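Local coordinates for proline dehydrogenase (Bradyrhizobium japonicum USDA 110, PDB 3HAZ), which probably oxidizes proline to glutamate in two steps, pairing an FAD-dependent proline dehydrogenase with an NAD-dependent aldehyde dehydrogenase in one chain, at residues 461-464 and 469-472. Residues are numbered along the deposited sequence; the frame is centred on the assembly and turned at random.
With FAD (flavin-adenine dinucleotide), chain C.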
loop_
_atom_site.group_PDB
_atom_site.type_symbol
_atom_site.label_atom_id
_atom_site.label_comp_id
_atom_site.label_asym_id
_atom_site.label_seq_id
_atom_site.Cartn_x
_atom_site.Cartn_y
_atom_site.Cartn_z
ATOM N N LEU A 461 17.494 6.242 35.096
ATOM C CA LEU A 461 17.504 6.016 33.656
ATOM C C LEU A 461 17.758 4.544 33.359
ATOM O O LEU A 461 17.175 3.973 32.433
ATOM C CB LEU A 461 18.571 6.875 32.970
ATOM C CG LEU A 461 18.237 8.349 32.724
ATOM C CD1 LEU A 461 19.302 8.988 31.836
ATOM C CD2 LEU A 461 16.851 8.490 32.096
ATOM N N GLU A 462 18.619 3.929 34.164
ATOM C CA GLU A 462 19.067 2.567 33.902
ATOM C C GLU A 462 18.113 1.508 34.464
ATOM O O GLU A 462 17.896 0.466 33.841
ATOM C CB GLU A 462 20.494 2.374 34.420
ATOM C CG GLU A 462 21.255 1.255 33.738
ATOM C CD GLU A 462 21.028 -0.077 34.411
ATOM O OE1 GLU A 462 21.530 -0.261 35.541
ATOM O OE2 GLU A 462 20.347 -0.937 33.812
ATOM N N ASN A 463 17.537 1.779 35.630
ATOM C CA ASN A 463 16.552 0.872 36.214
ATOM C C ASN A 463 15.222 0.897 35.465
ATOM O O ASN A 463 14.443 -0.057 35.531
ATOM C CB ASN A 463 16.334 1.189 37.696
ATOM C CG ASN A 463 17.344 0.498 38.596
ATOM O OD1 ASN A 463 17.220 -0.693 38.890
ATOM N ND2 ASN A 463 18.342 1.248 39.050
ATOM N N GLY A 464 14.966 1.991 34.752
ATOM C CA GLY A 464 13.741 2.139 33.985
ATOM C C GLY A 464 13.917 1.848 32.503
ATOM O O GLY A 464 12.985 2.010 31.717
ATOM N N PHE A 469 19.117 -5.501 31.863
ATOM C CA PHE A 469 18.983 -6.884 32.288
ATOM C C PHE A 469 18.149 -6.977 33.555
ATOM O O PHE A 469 17.278 -7.842 33.675
ATOM C CB PHE A 469 20.358 -7.509 32.526
ATOM C CG PHE A 469 20.295 -8.901 33.081
ATOM C CD1 PHE A 469 20.357 -9.998 32.240
ATOM C CD2 PHE A 469 20.172 -9.111 34.445
ATOM C CE1 PHE A 469 20.296 -11.280 32.745
ATOM C CE2 PHE A 469 20.112 -10.389 34.958
ATOM C CZ PHE A 469 20.174 -11.475 34.111
ATOM N N VAL A 470 18.424 -6.082 34.499
ATOM C CA VAL A 470 17.742 -6.104 35.783
ATOM C C VAL A 470 16.241 -5.912 35.621
ATOM O O VAL A 470 15.450 -6.555 36.311
ATOM C CB VAL A 470 18.310 -5.055 36.764
ATOM C CG1 VAL A 470 19.793 -5.301 36.997
ATOM C CG2 VAL A 470 18.068 -3.643 36.244
ATOM N N ALA A 471 15.855 -5.032 34.702
ATOM C CA ALA A 471 14.446 -4.767 34.447
ATOM C C ALA A 471 13.765 -5.999 33.865
ATOM O O ALA A 471 12.721 -6.431 34.353
ATOM C CB ALA A 471 14.292 -3.587 33.504
ATOM N N GLN A 472 14.364 -6.555 32.816
ATOM C CA GLN A 472 13.818 -7.723 32.143
ATOM C C GLN A 472 13.727 -8.941 33.064
ATOM O O GLN A 472 12.718 -9.644 33.078
ATOM C CB GLN A 472 14.649 -8.051 30.907
ATOM C CG GLN A 472 14.632 -6.943 29.871
ATOM C CD GLN A 472 15.375 -7.313 28.608
ATOM O OE1 GLN A 472 15.349 -8.464 28.169
ATOM N NE2 GLN A 472 16.042 -6.332 28.010
HETATM P PA FAD C . 23.027 -4.531 31.381
HETATM O O1A FAD C . 21.394 -4.483 31.407
HETATM O O2A FAD C . 23.546 -5.821 30.927
HETATM O O5B FAD C . 23.564 -3.382 30.364
HETATM C C5B FAD C . 23.090 -2.078 30.539
HETATM C C4B FAD C . 23.927 -1.106 29.697
HETATM O O4B FAD C . 24.356 -1.506 28.284
HETATM C C3B FAD C . 24.041 0.286 29.855
HETATM O O3B FAD C . 24.219 0.811 31.159
HETATM C C2B FAD C . 24.922 0.714 28.709
HETATM O O2B FAD C . 26.278 0.990 29.008
HETATM C C1B FAD C . 24.694 -0.295 27.641
HETATM N N9A FAD C . 23.659 -0.027 26.658
HETATM C C8A FAD C . 22.287 0.089 26.858
HETATM N N7A FAD C . 21.706 0.293 25.636
HETATM C C5A FAD C . 22.737 0.298 24.668
HETATM C C6A FAD C . 22.725 0.477 23.175
HETATM N N6A FAD C . 21.472 0.700 22.463
HETATM N N1A FAD C . 23.848 0.429 22.491
HETATM C C2A FAD C . 25.072 0.203 23.151
HETATM N N3A FAD C . 25.084 0.034 24.586
HETATM C C4A FAD C . 23.911 0.084 25.296
HETATM N N1 FAD C . 29.599 3.484 34.457
HETATM C C2 FAD C . 30.359 4.543 34.022
HETATM O O2 FAD C . 30.085 5.119 32.801
HETATM N N3 FAD C . 31.399 5.069 34.861
HETATM C C4 FAD C . 31.638 4.519 36.088
HETATM O O4 FAD C . 32.696 4.989 36.877
HETATM C C4X FAD C . 30.848 3.408 36.544
HETATM N N5 FAD C . 31.104 2.789 37.882
HETATM C C5X FAD C . 30.311 1.699 38.316
HETATM C C6 FAD C . 30.559 1.098 39.635
HETATM C C7 FAD C . 29.769 0.007 40.064
HETATM C C7M FAD C . 30.020 -0.591 41.439
HETATM C C8 FAD C . 28.702 -0.535 39.190
HETATM C C8M FAD C . 27.824 -1.718 39.633
HETATM C C9 FAD C . 28.469 0.042 37.930
HETATM C C9A FAD C . 29.281 1.186 37.479
HETATM N N10 FAD C . 29.043 1.794 36.167
HETATM C C10 FAD C . 29.856 2.907 35.733
HETATM C "C1'" FAD C . 28.098 1.194 35.171
HETATM C "C2'" FAD C . 26.646 1.737 35.191
HETATM O "O2'" FAD C . 26.406 2.450 36.400
HETATM C "C3'" FAD C . 25.671 0.567 34.980
HETATM O "O3'" FAD C . 25.531 -0.174 36.187
HETATM C "C4'" FAD C . 26.125 -0.409 33.835
HETATM O "O4'" FAD C . 26.528 0.160 32.638
HETATM C "C5'" FAD C . 25.105 -1.558 33.613
HETATM O "O5'" FAD C . 25.692 -2.711 33.031
HETATM P P FAD C . 25.035 -4.185 33.418
HETATM O O1P FAD C . 25.955 -5.398 32.737
HETATM O O2P FAD C . 24.940 -4.314 34.877
HETATM O O3P FAD C . 23.489 -4.156 32.893
HETATM O O HOH W 1 20.677 -3.885 34.058
#
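Two consecutive helices of the proline dehydrogenase domain meet in a small van der Waals contact. Val470 and Ala471, in the first turn of helix 469-473, pack loosely against Glu462 and Asn463 at the end of helix 452-463. A short loop joins the two helices, and the second one starts at the FAD pyrophosphate. No direct hydrogen bond links the segments. Val470 CG2 lies 4.1 Å from Asn463 OD1, and the two side chains cross at a slant. Ala471 CB sits 4.1 Å from the backbone O of Asn463. Met423 lies against both Asn463 and Val470.

The polar link runs through a water. The water is hydrogen-bonded to Glu462 OE2 at 3.0 Å and FAD O1A at 2.8 Å, and accepts from Val470 N at 3.2 Å. Glu462 has CG anti to the backbone N (chi1 -156°), then bends at chi2, which brings the carboxylate to this water. Phe469 N donates a short hydrogen bond directly to FAD O1A, 2.5 Å long and nearly straight at 165°. The Phe469 side chain packs on Ile47 and Ile50 of helix 33-50.

The helix dipole would probably favour the phosphate's negative charge. Phosphate binding at a helix N-terminus is a common motif, here in the FAD pocket of the proline dehydrogenase barrel.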